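Local coordinates for surface layer protein (Geobacillus stearothermophilus, PDB 4UJ7), which probably self-assembles into the crystalline surface layer coating the bacterial cell, this fragment comprising its domains 5 and 6, with bound calcium ions, at residues I149-S161 and A173-V185. Residues are numbered along the deposited sequence; the frame is centred on the assembly and turned at random. Where two conformers were deposited one is given.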
ATOM      1  N   ILE A 149      -7.154  -7.126   9.609  1.00 17.92           N
ATOM      2  CA  ILE A 149      -7.924  -6.630   8.477  0.50 17.20           C
ATOM      3  C   ILE A 149      -9.063  -7.611   8.211  1.00 17.30           C
ATOM      4  O   ILE A 149      -8.840  -8.792   7.908  1.00 18.23           O
ATOM      5  CB  ILE A 149      -7.065  -6.390   7.211  0.50 17.31           C
ATOM      6  CG1 ILE A 149      -6.217  -5.128   7.386  0.50 17.37           C
ATOM      7  CG2 ILE A 149      -7.953  -6.216   5.983  0.50 17.22           C
ATOM      8  CD1 ILE A 149      -5.179  -4.926   6.308  0.50 17.32           C
ATOM      9  N   VAL A 150     -10.283  -7.109   8.355  1.00 17.09           N
ATOM     10  CA  VAL A 150     -11.478  -7.943   8.183  1.00 17.21           C
ATOM     11  C   VAL A 150     -12.275  -7.604   6.922  1.00 18.32           C
ATOM     12  O   VAL A 150     -13.160  -8.349   6.537  1.00 19.95           O
ATOM     13  CB  VAL A 150     -12.386  -7.957   9.445  1.00 17.58           C
ATOM     14  CG1 VAL A 150     -11.645  -8.591  10.615  1.00 17.74           C
ATOM     15  CG2 VAL A 150     -12.867  -6.550   9.785  1.00 17.28           C
ATOM     16  N   GLY A 151     -11.955  -6.497   6.256  1.00 17.52           N
ATOM     17  CA  GLY A 151     -12.616  -6.196   4.983  1.00 18.63           C
ATOM     18  C   GLY A 151     -11.895  -5.099   4.227  1.00 18.97           C
ATOM     19  O   GLY A 151     -11.261  -4.240   4.835  1.00 21.23           O
ATOM     20  N   ASP A 152     -11.976  -5.152   2.897  1.00 20.16           N
ATOM     21  CA  ASP A 152     -11.536  -4.063   2.038  1.00 19.54           C
ATOM     22  C   ASP A 152     -12.794  -3.339   1.563  1.00 20.25           C
ATOM     23  O   ASP A 152     -13.566  -3.869   0.770  1.00 19.86           O
ATOM     24  CB  ASP A 152     -10.711  -4.628   0.868  1.00 20.36           C
ATOM     25  CG  ASP A 152     -10.239  -3.561  -0.104  1.00 21.30           C
ATOM     26  OD1 ASP A 152     -10.817  -2.467  -0.125  1.00 21.02           O
ATOM     27  OD2 ASP A 152      -9.303  -3.843  -0.877  1.00 22.68           O
ATOM     28  N   ILE A 153     -13.003  -2.126   2.076  1.00 19.09           N
ATOM     29  CA  ILE A 153     -14.228  -1.374   1.856  1.00 19.44           C
ATOM     30  C   ILE A 153     -14.037  -0.226   0.873  1.00 18.89           C
ATOM     31  O   ILE A 153     -14.867   0.686   0.794  1.00 20.24           O
ATOM     32  CB  ILE A 153     -14.865  -0.851   3.190  1.00 20.59           C
ATOM     33  CG1 ILE A 153     -13.958   0.147   3.928  1.00 22.30           C
ATOM     34  CG2 ILE A 153     -15.263  -2.026   4.093  1.00 22.70           C
ATOM     35  CD1 ILE A 153     -14.686   0.948   4.996  1.00 22.54           C
ATOM     36  N   THR A 154     -12.967  -0.295   0.085  1.00 17.89           N
ATOM     37  CA  THR A 154     -12.650   0.770  -0.884  1.00 17.66           C
ATOM     38  C   THR A 154     -13.799   1.091  -1.822  1.00 18.78           C
ATOM     39  O   THR A 154     -14.016   2.259  -2.148  1.00 18.63           O
ATOM     40  CB  THR A 154     -11.382   0.435  -1.700  1.00 17.23           C
ATOM     41  OG1 THR A 154     -10.345   0.035  -0.801  1.00 17.35           O
ATOM     42  CG2 THR A 154     -10.895   1.659  -2.474  1.00 16.78           C
ATOM     43  N   ASN A 155     -14.529   0.066  -2.256  1.00 19.39           N
ATOM     44  CA  ASN A 155     -15.650   0.272  -3.154  1.00 21.49           C
ATOM     45  C   ASN A 155     -16.871   0.917  -2.481  1.00 20.82           C
ATOM     46  O   ASN A 155     -17.726   1.486  -3.159  1.00 22.27           O
ATOM     47  CB  ASN A 155     -16.047  -1.039  -3.820  1.00 22.53           C
ATOM     48  CG  ASN A 155     -16.918  -0.824  -5.047  1.00 24.26           C
ATOM     49  OD1 ASN A 155     -16.711   0.116  -5.821  1.00 25.13           O
ATOM     50  ND2 ASN A 155     -17.906  -1.682  -5.216  1.00 26.46           N
ATOM     51  N   ASP A 156     -16.928   0.838  -1.156  1.00 20.76           N
ATOM     52  CA  ASP A 156     -18.092   1.310  -0.392  1.00 21.96           C
ATOM     53  C   ASP A 156     -17.999   2.781  -0.010  1.00 21.86           C
ATOM     54  O   ASP A 156     -19.012   3.421   0.305  1.00 22.71           O
ATOM     55  CB  ASP A 156     -18.250   0.488   0.890  1.00 23.25           C
ATOM     56  CG  ASP A 156     -18.423  -0.999   0.628  1.00 24.79           C
ATOM     57  OD1 ASP A 156     -19.082  -1.372  -0.361  1.00 26.27           O
ATOM     58  OD2 ASP A 156     -17.908  -1.792   1.440  1.00 27.01           O
ATOM     59  N   VAL A 157     -16.780   3.314  -0.021  1.00 20.12           N
ATOM     60  CA  VAL A 157     -16.525   4.666   0.457  1.00 20.03           C
ATOM     61  C   VAL A 157     -16.615   5.656  -0.697  1.00 18.94           C
ATOM     62  O   VAL A 157     -16.604   5.268  -1.869  1.00 19.21           O
ATOM     63  CB  VAL A 157     -15.146   4.802   1.169  1.00 19.59           C
ATOM     64  CG1 VAL A 157     -15.010   3.824   2.331  1.00 20.51           C
ATOM     65  CG2 VAL A 157     -13.981   4.621   0.197  1.00 18.20           C
ATOM     66  N   THR A 158     -16.726   6.937  -0.354  1.00 19.75           N
ATOM     67  CA  THR A 158     -16.574   8.011  -1.320  1.00 19.89           C
ATOM     68  C   THR A 158     -15.404   8.889  -0.856  1.00 19.22           C
ATOM     69  O   THR A 158     -15.287   9.187   0.335  1.00 20.29           O
ATOM     70  CB  THR A 158     -17.883   8.819  -1.445  1.00 22.87           C
ATOM     71  OG1 THR A 158     -18.950   7.914  -1.745  1.00 24.74           O
ATOM     72  CG2 THR A 158     -17.794   9.861  -2.548  1.00 23.89           C
ATOM     73  N   ILE A 159     -14.514   9.246  -1.787  1.00 17.84           N
ATOM     74  CA  ILE A 159     -13.343  10.083  -1.474  1.00 17.99           C
ATOM     75  C   ILE A 159     -13.406  11.356  -2.319  1.00 18.55           C
ATOM     76  O   ILE A 159     -13.525  11.298  -3.544  1.00 19.59           O
ATOM     77  CB  ILE A 159     -12.010   9.324  -1.704  1.00 18.07           C
ATOM     78  CG1 ILE A 159     -11.975   8.080  -0.799  1.00 19.00           C
ATOM     79  CG2 ILE A 159     -10.806  10.212  -1.386  1.00 18.32           C
ATOM     80  CD1 ILE A 159     -10.696   7.272  -0.876  1.00 18.22           C
ATOM     81  N   THR A 160     -13.331  12.503  -1.644  1.00 17.93           N
ATOM     82  CA  THR A 160     -13.467  13.804  -2.293  1.00 18.62           C
ATOM     83  C   THR A 160     -12.411  14.791  -1.807  1.00 17.47           C
ATOM     84  O   THR A 160     -11.873  14.657  -0.706  1.00 18.39           O
ATOM     85  CB  THR A 160     -14.847  14.438  -2.002  1.00 18.97           C
ATOM     86  OG1 THR A 160     -15.038  14.557  -0.588  1.00 20.97           O
ATOM     87  CG2 THR A 160     -15.979  13.593  -2.609  1.00 20.52           C
ATOM     88  N   SER A 161     -12.127  15.783  -2.643  1.00 18.13           N
ATOM     89  CA  SER A 161     -11.334  16.937  -2.240  1.00 17.67           C
ATOM     90  C   SER A 161     -12.267  18.133  -2.100  1.00 17.99           C
ATOM     91  O   SER A 161     -13.453  18.045  -2.429  1.00 18.44           O
ATOM     92  CB  SER A 161     -10.282  17.234  -3.303  1.00 17.54           C
ATOM     93  OG  SER A 161     -10.901  17.514  -4.551  1.00 17.76           O
ATOM     94  N   ALA A 173     -10.376  12.117  -8.176  1.00 16.00           N
ATOM     95  CA  ALA A 173     -10.402  10.868  -7.412  1.00 16.21           C
ATOM     96  C   ALA A 173     -11.426   9.968  -8.057  1.00 16.79           C
ATOM     97  O   ALA A 173     -12.602  10.361  -8.203  1.00 18.88           O
ATOM     98  CB  ALA A 173     -10.770  11.140  -5.964  1.00 16.20           C
ATOM     99  N   SER A 174     -11.015   8.761  -8.444  1.00 16.53           N
ATOM    100  CA  SER A 174     -11.897   7.854  -9.185  0.50 17.31           C
ATOM    101  C   SER A 174     -11.727   6.396  -8.764  1.00 17.18           C
ATOM    102  O   SER A 174     -10.592   5.912  -8.689  1.00 17.10           O
ATOM    103  CB  SER A 174     -11.570   7.958 -10.671  0.50 18.37           C
ATOM    104  OG  SER A 174     -10.189   7.703 -10.881  0.50 20.00           O
ATOM    105  N   LYS A 175     -12.834   5.692  -8.521  1.00 16.91           N
ATOM    106  CA  LYS A 175     -12.782   4.258  -8.214  1.00 18.59           C
ATOM    107  C   LYS A 175     -12.471   3.467  -9.463  1.00 18.68           C
ATOM    108  O   LYS A 175     -13.120   3.642 -10.495  1.00 20.17           O
ATOM    109  CB  LYS A 175     -14.124   3.756  -7.681  1.00 21.14           C
ATOM    110  CG  LYS A 175     -14.436   4.224  -6.284  1.00 24.15           C
ATOM    111  CD  LYS A 175     -15.755   3.643  -5.800  1.00 25.69           C
ATOM    112  CE  LYS A 175     -16.159   4.339  -4.520  1.00 26.47           C
ATOM    113  NZ  LYS A 175     -17.617   4.249  -4.236  1.00 26.38           N
ATOM    114  N   SER A 176     -11.489   2.579  -9.363  1.00 18.21           N
ATOM    115  CA  SER A 176     -11.136   1.701 -10.468  1.00 18.76           C
ATOM    116  C   SER A 176     -11.302   0.272  -9.991  1.00 18.18           C
ATOM    117  O   SER A 176     -10.578  -0.171  -9.109  1.00 18.75           O
ATOM    118  CB  SER A 176      -9.714   1.970 -10.929  1.00 19.80           C
ATOM    119  OG  SER A 176      -9.636   3.306 -11.406  1.00 23.67           O
ATOM    120  N   THR A 177     -12.284  -0.423 -10.558  1.00 17.69           N
ATOM    121  CA  THR A 177     -12.686  -1.744 -10.071  1.00 18.38           C
ATOM    122  C   THR A 177     -12.523  -2.783 -11.163  1.00 18.24           C
ATOM    123  O   THR A 177     -13.014  -2.603 -12.279  1.00 18.79           O
ATOM    124  CB  THR A 177     -14.154  -1.725  -9.608  1.00 19.44           C
ATOM    125  OG1 THR A 177     -14.284  -0.793  -8.527  1.00 21.02           O
ATOM    126  CG2 THR A 177     -14.588  -3.106  -9.131  1.00 19.36           C
ATOM    127  N   ALA A 178     -11.824  -3.864 -10.837  1.00 18.94           N
ATOM    128  CA  ALA A 178     -11.674  -4.982 -11.770  1.00 20.38           C
ATOM    129  C   ALA A 178     -11.580  -6.263 -10.992  1.00 21.73           C
ATOM    130  O   ALA A 178     -10.906  -6.318  -9.972  1.00 21.09           O
ATOM    131  CB  ALA A 178     -10.436  -4.802 -12.643  1.00 21.53           C
ATOM    132  N   ASN A 179     -12.255  -7.294 -11.489  1.00 23.77           N
ATOM    133  CA  ASN A 179     -12.175  -8.632 -10.889  1.00 26.05           C
ATOM    134  C   ASN A 179     -12.500  -8.611  -9.391  1.00 26.20           C
ATOM    135  O   ASN A 179     -11.911  -9.358  -8.613  1.00 26.30           O
ATOM    136  CB  ASN A 179     -10.788  -9.276 -11.136  1.00 29.04           C
ATOM    137  CG  ASN A 179     -10.286  -9.085 -12.562  1.00 30.87           C
ATOM    138  OD1 ASN A 179     -10.970  -9.419 -13.523  1.00 32.14           O
ATOM    139  ND2 ASN A 179      -9.079  -8.532 -12.701  1.00 34.01           N
ATOM    140  N   GLY A 180     -13.426  -7.737  -9.001  1.00 25.22           N
ATOM    141  CA  GLY A 180     -13.850  -7.616  -7.611  1.00 25.15           C
ATOM    142  C   GLY A 180     -12.941  -6.811  -6.696  1.00 24.35           C
ATOM    143  O   GLY A 180     -13.231  -6.696  -5.503  1.00 27.88           O
ATOM    144  N   ASP A 181     -11.842  -6.266  -7.224  1.00 22.73           N
ATOM    145  CA  ASP A 181     -10.908  -5.455  -6.420  1.00 20.80           C
ATOM    146  C   ASP A 181     -10.977  -3.980  -6.818  1.00 18.72           C
ATOM    147  O   ASP A 181     -10.918  -3.649  -8.008  1.00 18.02           O
ATOM    148  CB  ASP A 181      -9.466  -5.942  -6.572  1.00 22.10           C
ATOM    149  CG  ASP A 181      -8.489  -5.154  -5.705  1.00 23.97           C
ATOM    150  OD1 ASP A 181      -8.497  -5.351  -4.476  1.00 25.47           O
ATOM    151  OD2 ASP A 181      -7.719  -4.328  -6.250  1.00 26.32           O
ATOM    152  N   THR A 182     -11.091  -3.100  -5.827  1.00 17.15           N
ATOM    153  CA  THR A 182     -11.218  -1.664  -6.085  1.00 16.65           C
ATOM    154  C   THR A 182     -10.030  -0.868  -5.527  1.00 15.80           C
ATOM    155  O   THR A 182      -9.644  -1.052  -4.368  1.00 16.41           O
ATOM    156  CB  THR A 182     -12.541  -1.130  -5.481  1.00 16.45           C
ATOM    157  OG1 THR A 182     -13.642  -1.809  -6.098  1.00 17.65           O
ATOM    158  CG2 THR A 182     -12.696   0.378  -5.693  1.00 17.08           C
ATOM    159  N   VAL A 183      -9.460   0.010  -6.360  1.00 15.20           N
ATOM    160  CA  VAL A 183      -8.447   0.984  -5.908  1.00 15.16           C
ATOM    161  C   VAL A 183      -8.996   2.385  -6.181  1.00 14.45           C
ATOM    162  O   VAL A 183      -9.599   2.619  -7.237  1.00 14.28           O
ATOM    163  CB  VAL A 183      -7.102   0.773  -6.646  1.00 15.74           C
ATOM    164  CG1 VAL A 183      -6.068   1.790  -6.217  1.00 16.81           C
ATOM    165  CG2 VAL A 183      -6.589  -0.646  -6.405  1.00 16.15           C
ATOM    166  N   TYR A 184      -8.808   3.321  -5.243  1.00 14.83           N
ATOM    167  CA  TYR A 184      -9.178   4.709  -5.526  1.00 15.06           C
ATOM    168  C   TYR A 184      -7.940   5.401  -6.112  1.00 15.23           C
ATOM    169  O   TYR A 184      -6.887   5.460  -5.462  1.00 16.41           O
ATOM    170  CB  TYR A 184      -9.624   5.407  -4.240  1.00 15.73           C
ATOM    171  CG  TYR A 184     -11.009   6.024  -4.295  1.00 16.27           C
ATOM    172  CD1 TYR A 184     -11.277   7.112  -5.131  1.00 16.66           C
ATOM    173  CD2 TYR A 184     -12.051   5.521  -3.501  1.00 16.83           C
ATOM    174  CE1 TYR A 184     -12.536   7.690  -5.189  1.00 17.37           C
ATOM    175  CE2 TYR A 184     -13.320   6.099  -3.543  1.00 18.00           C
ATOM    176  CZ  TYR A 184     -13.560   7.183  -4.387  1.00 18.21           C
ATOM    177  OH  TYR A 184     -14.815   7.770  -4.448  1.00 19.42           O
ATOM    178  N   VAL A 185      -8.063   5.891  -7.339  1.00 14.02           N
ATOM    179  CA  VAL A 185      -6.924   6.420  -8.085  1.00 13.69           C
ATOM    180  C   VAL A 185      -7.042   7.931  -8.135  1.00 14.11           C
ATOM    181  O   VAL A 185      -8.055   8.479  -8.593  1.00 14.63           O
ATOM    182  CB  VAL A 185      -6.852   5.807  -9.492  1.00 13.99           C
ATOM    183  CG1 VAL A 185      -5.669   6.375 -10.268  1.00 13.63           C
ATOM    184  CG2 VAL A 185      -6.747   4.289  -9.403  1.00 15.03           C
TER
HETATM  185  O   HOH W   1     -18.853   2.205  -6.073  1.00 41.04           O
HETATM  186  O   HOH W   2     -14.454  11.906  -5.910  1.00 34.87           O
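Tyr184 and Lys175 of the hairpin 173-185 meet Ile159 and Asn155 in a contact between the two sheets of a bacterial Ig-like (BIG2) domain. The hairpin belongs to one sheet; segment 149-161 leaves that sheet after strand 149-152 and crosses to the other, which it joins at strand 158-160. Tyr184 suits this boundary because its ring offers two apolar faces to aliphatic side chains, while its hydroxyl reaches a backbone amide. Ile159 lies over one face in a CH-pi contact, CB 3.8 Å from the ring centroid and 12° off its normal, while CD1 reaches CD2 of the tyrosine at 3.4 Å. Lys175 of the neighbouring hairpin strand lays its CG against the opposite face, toward the rim. The phenol OH accepts a nearly straight bond from Ile159 N (3.1 Å, 164°). An alanine in place of Tyr184 would probably leave that amide without its acceptor and open a gap between Ile159 and the lysine chain. Lys175, its chain extended beyond CG, carries NZ to Asn155 O (3.0 Å), approaching from above the carbonyl plane, and a water joins NZ to Asn155 OD1. Buried Thr154 packs CB and CG2 on Thr182 O (both 3.5 Å), and the two threonine CG2 methyls lie 3.9 Å apart; Thr182 OG1 is satisfied by Thr177 OG1. Asp152, with CG anti to its own N (chi1 178°), accepts at OD1 from Thr154 N, an Asx turn, and also from Thr154 OG1. Its OD2 stands 4.0 Å from Asp181 OD1, but Lys139 forms salt bridges with both, and Lys32 of the preceding Ig-like domain adds one to Asp181. The contact thus combines a tyrosine ring held between aliphatic groups of Ile159 and Lys175, a lysine bonded to a backbone carbonyl, and rim carboxylates whose like charges lysines probably offset.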